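Local atomic coordinates of ESAT-6-like protein MAB_3113 (Mycobacterium abscessus, PDB entry 4I0X), a protein that is of unknown function but pairs with MAB_3112 in the EsxEF complex, a WXG100-family, ESAT-6-like assembly, and is probably secreted. Residues 32-37 with 63-68; 48-51 with 57-60. The protein carries 4 engineered substitutions. All coordinates share one frame; numbering follows the deposited sequence.

Contact 1. Residues 32-37 with 63-68; sequences ENLDQL and KEWMDA
Leu-34 and Leu-37 of segment 32-37 hold the indole of Trp-65 at two places along its length. Leu-34 takes the five-membered ring. Its methyl CD2 stands 3.8 Å from the centroid of that ring, only 7° off the ring normal, which makes a well-aligned CH-pi contact over one face. The second methyl touches the ring nearby, with Leu-34 CD1 3.9 Å from Trp-65 CD1. Both branches of the leucine are therefore used. Leu-37 takes the far end of the indole. Its CD2 lies 3.8 Å from Trp-65 CH2, and the approach is oblique to the ring. No hydrogen bond joins the two segments.

The first torsion of Trp-65 contributes to this placing. Trp-65 CG sits between the backbone N and the carbonyl carbon (chi1 72°). This carries the ring back toward the N-terminal side of its own helix and slantwise past segment 32-37. The partner helix runs antiparallel, so the six-membered ring arrives at Leu-37, one turn after Leu-34.

The polar edge is fixed from the same partner helix. Trp-65 NE1 is hydrogen-bonded to Glu-38 OE2, so the one N-H of this buried indole is satisfied. Leucine packing and this bond together probably limit rotation of the ring. The ring of His-62 meets the indole with the planes at about 75°.

The contact joins helix 11-47 to helix 52-87 near the middle of the hairpin. The leucine-tryptophan packing lies between the two antiparallel helices of this chain, with the MAB_3112 chain alongside, where Leu-63 of that chain meets Leu-37.

Contact 2. Residues 48-51 with 57-60; sequences GQWA and AYSQ. Engineered in segment 48-51: Ala-51 (natural residue Thr). Engineered in segment 57-60: Gln-60 (natural residue Glu).
Trp-50 and Tyr-58 have the nearest CA atoms of the two segments, 8.7 Å apart, with Trp-50 in an extended conformation in the loop and Tyr-58 on a helix. Two aromatic side chains bridge this gap. The corner of the indole reaches the root of the tyrosine: Trp-50 CZ3 is 3.9 Å from Tyr-58 CB and also touches the first ring atoms, with Tyr-58 CD1 4.0 Å from Trp-50 CZ3. CD1 lies in the plane of the indole, at its edge. The ring centroids are 5.8 Å apart and the planes are turned by 56°, so the pair is oblique.

Tyr-58 CG is anti to the backbone N (chi1 174°). The ring then extends across to helix 11-47, where Tyr-58 OH is hydrogen-bonded to Gln-42 OE1. This bond holds the far end of the ring, while the indole presses near its base. Trp-50 is held to the same helix. It makes a backbone hydrogen bond with Leu-44, and its side chain rests on Ala-41 and Leu-44. Phe-77 of the MAB_3112 chain meets the indole edge-to-face.

Gly-48, with positive phi (90°), is the first residue to leave helical angles after helix 11-47. Trp-50 is the tryptophan of the Trp-X-Gly motif that names the WXG100 family. As in other members, the motif forms the bend of a helical hairpin, here with its tryptophan buried between both helices and the partner chain.

In the fold
Both contacts are buried and use helix 52-87; contact 1 sets it against helix 11-47, contact 2 against the loop between the helices. The centre of contact 1 lies about 8 Å from the centre of the chain, that of contact 2 about 23 Å. Each relies on a tryptophan, but with different partners: Trp-65 meets aliphatic leucines, whereas Trp-50 meets another aromatic ring. The two contacts touch, with Trp-65 CH2 packed 3.7 Å from Tyr-58 CE1. Both also border the MAB_3112 chain, so the hairpin core merges with the heterodimer interface.

Contact 1. Residues 32-37 with 63-68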
# COMPACT_ATOMS: atom_id res chain seq x y z
N GLU B 32 0.98 8.81 -0.60
CA GLU B 32 1.79 9.98 -0.42
C GLU B 32 3.26 9.66 -0.72
O GLU B 32 3.96 10.44 -1.36
CB GLU B 32 1.66 10.52 1.00
CG GLU B 32 2.47 11.74 1.30
CD GLU B 32 2.27 12.25 2.73
OE1 GLU B 32 1.58 11.57 3.53
OE2 GLU B 32 2.80 13.33 3.06
N ASN B 33 3.74 8.54 -0.20
CA ASN B 33 5.17 8.28 -0.35
C ASN B 33 5.59 7.70 -1.69
O ASN B 33 6.71 7.98 -2.16
CB ASN B 33 5.67 7.41 0.79
CG ASN B 33 5.80 8.19 2.06
OD1 ASN B 33 6.75 8.99 2.24
ND2 ASN B 33 4.83 8.02 2.93
N LEU B 34 4.71 6.91 -2.30
CA LEU B 34 4.88 6.49 -3.68
C LEU B 34 4.88 7.72 -4.60
O LEU B 34 5.65 7.78 -5.53
CB LEU B 34 3.77 5.53 -4.12
CG LEU B 34 3.73 4.13 -3.53
CD1 LEU B 34 2.56 3.31 -4.06
CD2 LEU B 34 5.03 3.37 -3.80
N ASP B 35 4.03 8.70 -4.31
CA ASP B 35 4.01 9.96 -5.05
C ASP B 35 5.36 10.67 -4.99
O ASP B 35 5.83 11.24 -5.99
CB ASP B 35 2.92 10.90 -4.49
CG ASP B 35 1.54 10.59 -5.02
OD1 ASP B 35 1.34 9.50 -5.60
OD2 ASP B 35 0.65 11.45 -4.85
N GLN B 36 5.96 10.68 -3.80
CA GLN B 36 7.23 11.38 -3.62
C GLN B 36 8.34 10.65 -4.37
O GLN B 36 9.20 11.25 -5.03
CB GLN B 36 7.55 11.51 -2.12
CG GLN B 36 8.86 12.17 -1.88
CD GLN B 36 9.19 12.42 -0.40
OE1 GLN B 36 8.33 12.36 0.49
NE2 GLN B 36 10.47 12.71 -0.14
N LEU B 37 8.32 9.33 -4.28
CA LEU B 37 9.27 8.47 -4.98
C LEU B 37 9.16 8.63 -6.49
O LEU B 37 10.17 8.83 -7.18
CB LEU B 37 9.02 7.02 -4.58
CG LEU B 37 9.90 5.95 -5.22
CD1 LEU B 37 11.34 6.36 -5.14
CD2 LEU B 37 9.67 4.62 -4.50
N LYS B 63 5.16 0.18 -12.63
CA LYS B 63 3.99 -0.49 -13.11
C LYS B 63 3.42 -1.36 -11.99
O LYS B 63 2.25 -1.33 -11.73
CB LYS B 63 4.31 -1.30 -14.37
CG LYS B 63 3.09 -2.05 -14.96
CD LYS B 63 1.90 -1.11 -15.23
CE LYS B 63 0.84 -1.78 -16.13
NZ LYS B 63 1.38 -2.04 -17.52
N GLU B 64 4.27 -2.10 -11.28
CA GLU B 64 3.77 -3.01 -10.27
C GLU B 64 3.13 -2.25 -9.13
O GLU B 64 2.03 -2.58 -8.68
CB GLU B 64 4.87 -3.93 -9.74
CG GLU B 64 5.34 -4.91 -10.74
CD GLU B 64 6.69 -5.51 -10.40
OE1 GLU B 64 7.31 -6.14 -11.29
OE2 GLU B 64 7.12 -5.36 -9.23
N TRP B 65 3.78 -1.20 -8.65
CA TRP B 65 3.21 -0.55 -7.50
C TRP B 65 1.99 0.30 -7.79
O TRP B 65 1.17 0.50 -6.91
CB TRP B 65 4.24 0.20 -6.67
CG TRP B 65 4.81 1.46 -7.18
CD1 TRP B 65 4.17 2.59 -7.52
CD2 TRP B 65 6.21 1.73 -7.29
NE1 TRP B 65 5.08 3.57 -7.87
CE2 TRP B 65 6.34 3.05 -7.74
CE3 TRP B 65 7.36 0.97 -7.07
CZ2 TRP B 65 7.58 3.63 -7.98
CZ3 TRP B 65 8.58 1.54 -7.32
CH2 TRP B 65 8.68 2.86 -7.76
N MET B 66 1.89 0.77 -9.03
CA MET B 66 0.76 1.55 -9.48
C MET B 66 -0.46 0.63 -9.57
O MET B 66 -1.53 0.98 -9.11
CB MET B 66 1.04 2.15 -10.86
CG MET B 66 -0.04 3.05 -11.41
SD MET B 66 0.47 3.82 -12.97
CE MET B 66 0.18 2.46 -14.11
N ASP B 67 -0.31 -0.52 -10.19
CA ASP B 67 -1.43 -1.42 -10.29
C ASP B 67 -1.79 -1.89 -8.90
O ASP B 67 -2.98 -2.02 -8.56
CB ASP B 67 -1.12 -2.60 -11.20
CG ASP B 67 -1.05 -2.21 -12.67
OD1 ASP B 67 -1.60 -1.14 -13.02
OD2 ASP B 67 -0.42 -2.96 -13.46
N ALA B 68 -0.78 -2.14 -8.07
CA ALA B 68 -1.03 -2.57 -6.68
C ALA B 68 -1.70 -1.49 -5.83
O ALA B 68 -2.60 -1.77 -5.04
CB ALA B 68 0.24 -3.01 -6.03

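Contact 2. Residues 48-51 with 57-60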
# COMPACT_ATOMS: atom_id res chain seq x y z
N GLY B 48 17.25 12.04 -18.60
CA GLY B 48 18.07 11.09 -19.34
C GLY B 48 19.13 10.39 -18.52
O GLY B 48 19.87 9.56 -19.04
N GLN B 49 19.25 10.74 -17.25
CA GLN B 49 20.23 10.11 -16.40
C GLN B 49 19.88 8.65 -16.26
O GLN B 49 20.77 7.82 -16.07
CB GLN B 49 20.32 10.77 -15.03
CG GLN B 49 21.34 10.07 -14.09
CD GLN B 49 21.44 10.74 -12.74
OE1 GLN B 49 21.36 11.97 -12.64
NE2 GLN B 49 21.62 9.95 -11.68
N TRP B 50 18.58 8.33 -16.32
CA TRP B 50 18.14 6.94 -16.31
C TRP B 50 17.56 6.63 -17.68
O TRP B 50 16.46 7.08 -18.02
CB TRP B 50 17.05 6.66 -15.28
CG TRP B 50 17.47 6.68 -13.85
CD1 TRP B 50 18.71 7.00 -13.36
CD2 TRP B 50 16.66 6.35 -12.74
NE1 TRP B 50 18.70 6.90 -11.99
CE2 TRP B 50 17.45 6.51 -11.58
CE3 TRP B 50 15.34 5.96 -12.59
CZ2 TRP B 50 16.95 6.28 -10.31
CZ3 TRP B 50 14.85 5.73 -11.33
CH2 TRP B 50 15.65 5.90 -10.20
N ALA B 51 18.30 5.83 -18.42
CA ALA B 51 17.92 5.45 -19.79
C ALA B 51 18.17 3.95 -19.92
O ALA B 51 18.77 3.33 -19.03
CB ALA B 51 18.76 6.21 -20.79
N ALA B 57 14.02 -0.88 -15.53
CA ALA B 57 13.89 -1.38 -14.15
C ALA B 57 12.90 -0.52 -13.38
O ALA B 57 11.97 -1.02 -12.71
CB ALA B 57 15.26 -1.40 -13.47
N TYR B 58 13.06 0.79 -13.52
CA TYR B 58 12.15 1.70 -12.84
C TYR B 58 10.73 1.51 -13.35
O TYR B 58 9.77 1.43 -12.58
CB TYR B 58 12.54 3.16 -13.04
CG TYR B 58 11.48 4.04 -12.44
CD1 TYR B 58 11.27 4.05 -11.07
CD2 TYR B 58 10.65 4.80 -13.25
CE1 TYR B 58 10.29 4.81 -10.51
CE2 TYR B 58 9.65 5.58 -12.70
CZ TYR B 58 9.47 5.57 -11.33
OH TYR B 58 8.47 6.34 -10.76
N SER B 59 10.61 1.44 -14.66
CA SER B 59 9.33 1.36 -15.28
C SER B 59 8.58 0.09 -14.76
O SER B 59 7.39 0.13 -14.48
CB SER B 59 9.48 1.40 -16.80
OG SER B 59 8.25 1.27 -17.43
N GLN B 60 9.30 -1.02 -14.62
CA GLN B 60 8.71 -2.28 -14.19
C GLN B 60 8.19 -2.18 -12.77
O GLN B 60 7.08 -2.60 -12.50
CB GLN B 60 9.75 -3.40 -14.25
CG GLN B 60 9.19 -4.77 -14.51
CD GLN B 60 9.20 -5.12 -16.00
OE1 GLN B 60 10.18 -4.87 -16.71
NE2 GLN B 60 8.11 -5.70 -16.47